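PDB 3JQR: ferredoxin--NADP reductase, apicoplast from Plasmodium falciparum, which catalyses electron transfer between ferredoxin and NADP(H) in the apicoplast through a bound FAD, and may serve the last step of isoprenoid precursor synthesis. Local coordinates for residues D22-V27 / V35-I40; C54-Y59 / D149-T154. The protein carries 1 engineered substitution. All coordinates share one frame; numbering follows the deposited sequence.

Contact 1 (D22-V27 / V35-I40); sequences DKINLV and VYHLEI
The extended chain of K23, its CG turned away from the backbone N (chi1 -178°), reaches diagonally across to the neighbouring strand and over the ring of Y36. K23 CE sits 3.7 Å from the centroid of the Y36 ring, 8° off the ring normal, a CH-pi contact over the face. K23 NZ follows at 4.6 Å from that centroid in cation-pi geometry, while its hydrogen bonds go to I142 O and L145 O. Behind it, K23 CG presses on L38 CD2 at 3.5 Å, tighter than usual for two carbons. The two strands form an antiparallel beta hairpin within the FAD-binding barrel of the ferredoxin reductase family; their axes run at 158°. Paired N-H groups show the register: I24 and H37 exchange backbone hydrogen bonds, H37 N to I24 O at 2.7 Å, and beyond the strand end L26 N bonds V35 O. On the face carrying I24 and H37, I24 CG1 lies 3.6 Å from H37 CB. L26 CG also packs on H37 CB. The imidazole of H37 is held at both nitrogens: NE2 donates to E39 OE2 at 2.7 Å, nearly in the ring plane, and ND1 bonds Y225 OH.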
loop_
_atom_site.group_PDB
_atom_site.type_symbol
_atom_site.label_atom_id
_atom_site.label_comp_id
_atom_site.label_asym_id
_atom_site.label_seq_id
_atom_site.Cartn_x
_atom_site.Cartn_y
_atom_site.Cartn_z
ATOM N N ASP A 22 -9.976 21.070 -17.840
ATOM C CA ASP A 22 -8.792 20.616 -18.552
ATOM C C ASP A 22 -8.333 19.239 -18.094
ATOM O O ASP A 22 -8.423 18.898 -16.915
ATOM C CB ASP A 22 -7.653 21.628 -18.401
ATOM C CG ASP A 22 -6.828 21.767 -19.668
ATOM O OD1 ASP A 22 -7.162 21.104 -20.672
ATOM O OD2 ASP A 22 -5.853 22.547 -19.659
ATOM N N LYS A 23 -7.851 18.449 -19.046
ATOM C CA LYS A 23 -7.229 17.173 -18.747
ATOM C C LYS A 23 -5.996 17.019 -19.622
ATOM O O LYS A 23 -6.102 16.808 -20.831
ATOM C CB LYS A 23 -8.207 16.023 -18.988
ATOM C CG LYS A 23 -7.653 14.646 -18.652
ATOM C CD LYS A 23 -8.724 13.584 -18.834
ATOM C CE LYS A 23 -8.151 12.183 -18.736
ATOM N NZ LYS A 23 -9.124 11.176 -19.241
ATOM N N ILE A 24 -4.823 17.143 -19.011
ATOM C CA ILE A 24 -3.577 17.034 -19.754
ATOM C C ILE A 24 -2.622 16.008 -19.155
ATOM O O ILE A 24 -2.476 15.896 -17.934
ATOM C CB ILE A 24 -2.857 18.393 -19.880
ATOM C CG1 ILE A 24 -2.310 18.841 -18.521
ATOM C CG2 ILE A 24 -3.801 19.442 -20.455
ATOM C CD1 ILE A 24 -1.150 19.815 -18.627
ATOM N N ASN A 25 -1.982 15.256 -20.041
ATOM C CA ASN A 25 -0.957 14.299 -19.672
ATOM C C ASN A 25 0.234 15.038 -19.068
ATOM O O ASN A 25 0.750 15.980 -19.667
ATOM C CB ASN A 25 -0.526 13.528 -20.923
ATOM C CG ASN A 25 0.085 12.183 -20.605
ATOM O OD1 ASN A 25 -0.482 11.387 -19.855
ATOM N ND2 ASN A 25 1.245 11.912 -21.188
ATOM N N LEU A 26 0.666 14.617 -17.884
ATOM C CA LEU A 26 1.744 15.306 -17.170
ATOM C C LEU A 26 3.147 14.807 -17.511
ATOM O O LEU A 26 4.136 15.478 -17.211
ATOM C CB LEU A 26 1.528 15.214 -15.660
ATOM C CG LEU A 26 0.697 16.325 -15.027
ATOM C CD1 LEU A 26 0.678 16.170 -13.514
ATOM C CD2 LEU A 26 1.272 17.677 -15.424
ATOM N N VAL A 27 3.239 13.634 -18.127
ATOM C CA VAL A 27 4.538 13.043 -18.429
ATOM C C VAL A 27 4.886 13.159 -19.911
ATOM O O VAL A 27 3.999 13.278 -20.756
ATOM C CB VAL A 27 4.602 11.562 -17.993
ATOM C CG1 VAL A 27 4.428 11.446 -16.487
ATOM C CG2 VAL A 27 3.543 10.748 -18.721
ATOM N N VAL A 35 -0.143 9.636 -16.476
ATOM C CA VAL A 35 -0.581 10.537 -15.415
ATOM C C VAL A 35 -1.294 11.754 -15.987
ATOM O O VAL A 35 -0.853 12.332 -16.982
ATOM C CB VAL A 35 0.611 11.019 -14.568
ATOM C CG1 VAL A 35 0.121 11.738 -13.326
ATOM C CG2 VAL A 35 1.504 9.847 -14.195
ATOM N N TYR A 36 -2.394 12.145 -15.355
ATOM C CA TYR A 36 -3.178 13.270 -15.843
ATOM C C TYR A 36 -3.304 14.395 -14.829
ATOM O O TYR A 36 -3.605 14.172 -13.654
ATOM C CB TYR A 36 -4.576 12.821 -16.277
ATOM C CG TYR A 36 -4.589 11.943 -17.503
ATOM C CD1 TYR A 36 -4.854 10.585 -17.399
ATOM C CD2 TYR A 36 -4.337 12.467 -18.765
ATOM C CE1 TYR A 36 -4.871 9.773 -18.512
ATOM C CE2 TYR A 36 -4.349 11.660 -19.890
ATOM C CZ TYR A 36 -4.617 10.312 -19.756
ATOM O OH TYR A 36 -4.632 9.494 -20.861
ATOM N N HIS A 37 -3.065 15.608 -15.307
ATOM C CA HIS A 37 -3.421 16.803 -14.577
ATOM C C HIS A 37 -4.877 17.118 -14.896
ATOM O O HIS A 37 -5.278 17.120 -16.062
ATOM C CB HIS A 37 -2.525 17.962 -15.005
ATOM C CG HIS A 37 -2.871 19.264 -14.356
ATOM N ND1 HIS A 37 -2.614 19.523 -13.027
ATOM C CD2 HIS A 37 -3.447 20.383 -14.854
ATOM C CE1 HIS A 37 -3.022 20.744 -12.732
ATOM N NE2 HIS A 37 -3.531 21.288 -13.823
ATOM N N LEU A 38 -5.672 17.364 -13.861
ATOM C CA LEU A 38 -7.074 17.705 -14.051
ATOM C C LEU A 38 -7.352 19.115 -13.554
ATOM O O LEU A 38 -7.043 19.452 -12.410
ATOM C CB LEU A 38 -7.979 16.709 -13.322
ATOM C CG LEU A 38 -7.901 15.251 -13.776
ATOM C CD1 LEU A 38 -8.866 14.393 -12.972
ATOM C CD2 LEU A 38 -8.191 15.136 -15.264
ATOM N N GLU A 39 -7.932 19.936 -14.420
ATOM C CA GLU A 39 -8.317 21.291 -14.058
ATOM C C GLU A 39 -9.794 21.288 -13.679
ATOM O O GLU A 39 -10.661 21.136 -14.538
ATOM C CB GLU A 39 -8.085 22.228 -15.244
ATOM C CG GLU A 39 -6.712 22.078 -15.894
ATOM C CD GLU A 39 -5.842 23.317 -15.743
ATOM O OE1 GLU A 39 -6.075 24.302 -16.481
ATOM O OE2 GLU A 39 -4.916 23.303 -14.903
ATOM N N ILE A 40 -10.078 21.447 -12.392
ATOM C CA ILE A 40 -11.449 21.315 -11.914
ATOM C C ILE A 40 -12.084 22.635 -11.495
ATOM O O ILE A 40 -11.547 23.370 -10.665
ATOM C CB ILE A 40 -11.552 20.313 -10.755
ATOM C CG1 ILE A 40 -10.967 18.962 -11.170
ATOM C CG2 ILE A 40 -13.002 20.159 -10.319
ATOM C CD1 ILE A 40 -11.012 17.919 -10.078
#

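Contact 2 (C54-Y59 / D149-T154); sequences CGIIPY and DDIYLT
G55 and T154 face each other as an antiparallel hydrogen-bonded pair, each satisfying the other's backbone. G55 N donates to T154 O at 2.8 Å, and T154 N returns the bond to G55 O at the same length. G55 O also receives the CA-H of L153, with CA 3.1 Å away. One step on, I57 N meets Y152 O at 3.1 Å, almost straight at 173°. The next link is made by water: it accepts from Y152 N at 3.0 Å and donates to I57 O, though the modelled length of that second bond is doubtfully short, spanning the strands where they diverge. These strands belong to the antiparallel beta barrel of the FAD-binding domain, where backbone hydrogen bonds also join I56 to R101 and L153 to L16, on the adjoining strands of the two flanks. T154 has chi1 73°, which leaves OG1 between its backbone N and carbonyl carbon; there it packs against G55 CA and hydrogen-bonds H157 NE2. Its CG2 turns instead to I57 CD1. On the face carrying I56 and L153, I56 CG1 and L153 CD2 are tight at 3.4 Å, and C54 SG touches the same methyl. I56 CD1 reaches I151 CD1 at 4.0 Å.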
loop_
_atom_site.group_PDB
_atom_site.type_symbol
_atom_site.label_atom_id
_atom_site.label_comp_id
_atom_site.label_asym_id
_atom_site.label_seq_id
_atom_site.Cartn_x
_atom_site.Cartn_y
_atom_site.Cartn_z
ATOM N N CYS A 54 -8.509 16.020 -1.766
ATOM C CA CYS A 54 -9.928 16.022 -2.061
ATOM C C CYS A 54 -10.321 14.609 -2.450
ATOM O O CYS A 54 -9.519 13.866 -3.016
ATOM C CB CYS A 54 -10.247 16.990 -3.203
ATOM S SG CYS A 54 -9.818 16.376 -4.856
ATOM N N GLY A 55 -11.553 14.235 -2.139
ATOM C CA GLY A 55 -12.047 12.929 -2.521
ATOM C C GLY A 55 -12.820 13.020 -3.815
ATOM O O GLY A 55 -13.679 13.886 -3.976
ATOM N N ILE A 56 -12.499 12.133 -4.749
ATOM C CA ILE A 56 -13.266 12.004 -5.973
ATOM C C ILE A 56 -14.119 10.742 -5.889
ATOM O O ILE A 56 -13.603 9.661 -5.610
ATOM C CB ILE A 56 -12.341 11.910 -7.202
ATOM C CG1 ILE A 56 -11.575 13.222 -7.393
ATOM C CG2 ILE A 56 -13.138 11.560 -8.448
ATOM C CD1 ILE A 56 -10.629 13.211 -8.572
ATOM N N ILE A 57 -15.425 10.877 -6.110
ATOM C CA ILE A 57 -16.313 9.715 -6.151
ATOM C C ILE A 57 -16.482 9.223 -7.583
ATOM O O ILE A 57 -17.124 9.881 -8.397
ATOM C CB ILE A 57 -17.706 10.028 -5.579
ATOM C CG1 ILE A 57 -17.596 10.594 -4.161
ATOM C CG2 ILE A 57 -18.578 8.776 -5.587
ATOM C CD1 ILE A 57 -18.902 11.153 -3.633
ATOM N N PRO A 58 -15.904 8.057 -7.900
ATOM C CA PRO A 58 -16.045 7.536 -9.252
ATOM C C PRO A 58 -17.493 7.166 -9.582
ATOM O O PRO A 58 -18.170 6.523 -8.778
ATOM C CB PRO A 58 -15.163 6.282 -9.241
ATOM C CG PRO A 58 -14.240 6.464 -8.087
ATOM C CD PRO A 58 -15.027 7.217 -7.069
ATOM N N TYR A 59 -17.954 7.602 -10.753
ATOM C CA TYR A 59 -19.257 7.213 -11.303
ATOM C C TYR A 59 -20.482 7.776 -10.584
ATOM O O TYR A 59 -21.583 7.246 -10.735
ATOM C CB TYR A 59 -19.368 5.686 -11.390
ATOM C CG TYR A 59 -18.268 5.052 -12.205
ATOM C CD1 TYR A 59 -17.235 4.360 -11.592
ATOM C CD2 TYR A 59 -18.252 5.164 -13.588
ATOM C CE1 TYR A 59 -16.222 3.788 -12.335
ATOM C CE2 TYR A 59 -17.244 4.595 -14.339
ATOM C CZ TYR A 59 -16.233 3.909 -13.707
ATOM O OH TYR A 59 -15.231 3.342 -14.455
ATOM N N ASP A 149 -17.030 17.208 -18.288
ATOM C CA ASP A 149 -17.791 16.166 -17.614
ATOM C C ASP A 149 -17.961 16.520 -16.144
ATOM O O ASP A 149 -17.083 17.134 -15.544
ATOM C CB ASP A 149 -17.095 14.813 -17.754
ATOM C CG ASP A 149 -16.978 14.365 -19.197
ATOM O OD1 ASP A 149 -17.439 15.111 -20.092
ATOM O OD2 ASP A 149 -16.432 13.264 -19.432
ATOM N N ASP A 150 -19.096 16.145 -15.566
ATOM C CA ASP A 150 -19.319 16.393 -14.150
ATOM C C ASP A 150 -18.393 15.517 -13.316
ATOM O O ASP A 150 -18.046 14.407 -13.716
ATOM C CB ASP A 150 -20.776 16.129 -13.772
ATOM C CG ASP A 150 -21.724 17.175 -14.331
ATOM O OD1 ASP A 150 -21.246 18.168 -14.917
ATOM O OD2 ASP A 150 -22.952 17.005 -14.180
ATOM N N ILE A 151 -17.990 16.031 -12.159
ATOM C CA ILE A 151 -17.161 15.280 -11.233
ATOM C C ILE A 151 -17.535 15.704 -9.823
ATOM O O ILE A 151 -17.764 16.886 -9.567
ATOM C CB ILE A 151 -15.663 15.527 -11.489
ATOM C CG1 ILE A 151 -14.814 14.503 -10.734
ATOM C CG2 ILE A 151 -15.284 16.953 -11.110
ATOM C CD1 ILE A 151 -13.363 14.479 -11.168
ATOM N N TYR A 152 -17.611 14.743 -8.910
ATOM C CA TYR A 152 -18.128 15.025 -7.577
ATOM C C TYR A 152 -17.073 14.866 -6.492
ATOM O O TYR A 152 -16.419 13.829 -6.391
ATOM C CB TYR A 152 -19.360 14.163 -7.299
ATOM C CG TYR A 152 -20.491 14.458 -8.257
ATOM C CD1 TYR A 152 -20.492 13.930 -9.542
ATOM C CD2 TYR A 152 -21.544 15.285 -7.886
ATOM C CE1 TYR A 152 -21.517 14.205 -10.427
ATOM C CE2 TYR A 152 -22.578 15.568 -8.764
ATOM C CZ TYR A 152 -22.558 15.024 -10.034
ATOM O OH TYR A 152 -23.580 15.296 -10.917
ATOM N N LEU A 153 -16.918 15.906 -5.679
ATOM C CA LEU A 153 -15.821 15.965 -4.723
ATOM C C LEU A 153 -16.271 15.981 -3.268
ATOM O O LEU A 153 -17.289 16.578 -2.922
ATOM C CB LEU A 153 -14.944 17.189 -5.001
ATOM C CG LEU A 153 -14.155 17.185 -6.310
ATOM C CD1 LEU A 153 -13.455 18.519 -6.520
ATOM C CD2 LEU A 153 -13.146 16.049 -6.313
ATOM N N THR A 154 -15.489 15.313 -2.426
ATOM C CA THR A 154 -15.662 15.352 -0.987
ATOM C C THR A 154 -14.433 16.038 -0.403
ATOM O O THR A 154 -13.356 15.983 -0.994
ATOM C CB THR A 154 -15.749 13.929 -0.398
ATOM O OG1 THR A 154 -14.450 13.323 -0.411
ATOM C CG2 THR A 154 -16.710 13.069 -1.206
HETATM O O HOH W 1 -17.274 11.959 -9.865
#

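Overall arrangement
From the N terminus, strand 16-25 turns through a short loop into strand 35-41, and contact 1 closes that hairpin across seven intervening residues. The chain then enters strand 53-56, and contact 2 pairs it with residues 149-154, closing a loop of 89 residues that takes in strands 101-104 and 114-119 and helix 137-143. The two closures are in series, neither nested nor crossed. They share one antiparallel sheet, since strand 150-157 lies between 53-56 and 16-25. Their centres are about 15 Å apart, and I40 CG2 packs 4.0 Å from I151 CG2. Contact 1 joins 16-25 to 35-41 and contact 2 joins 53-56 to 150-157; the pairing of 150-157 with 16-25 connects the two.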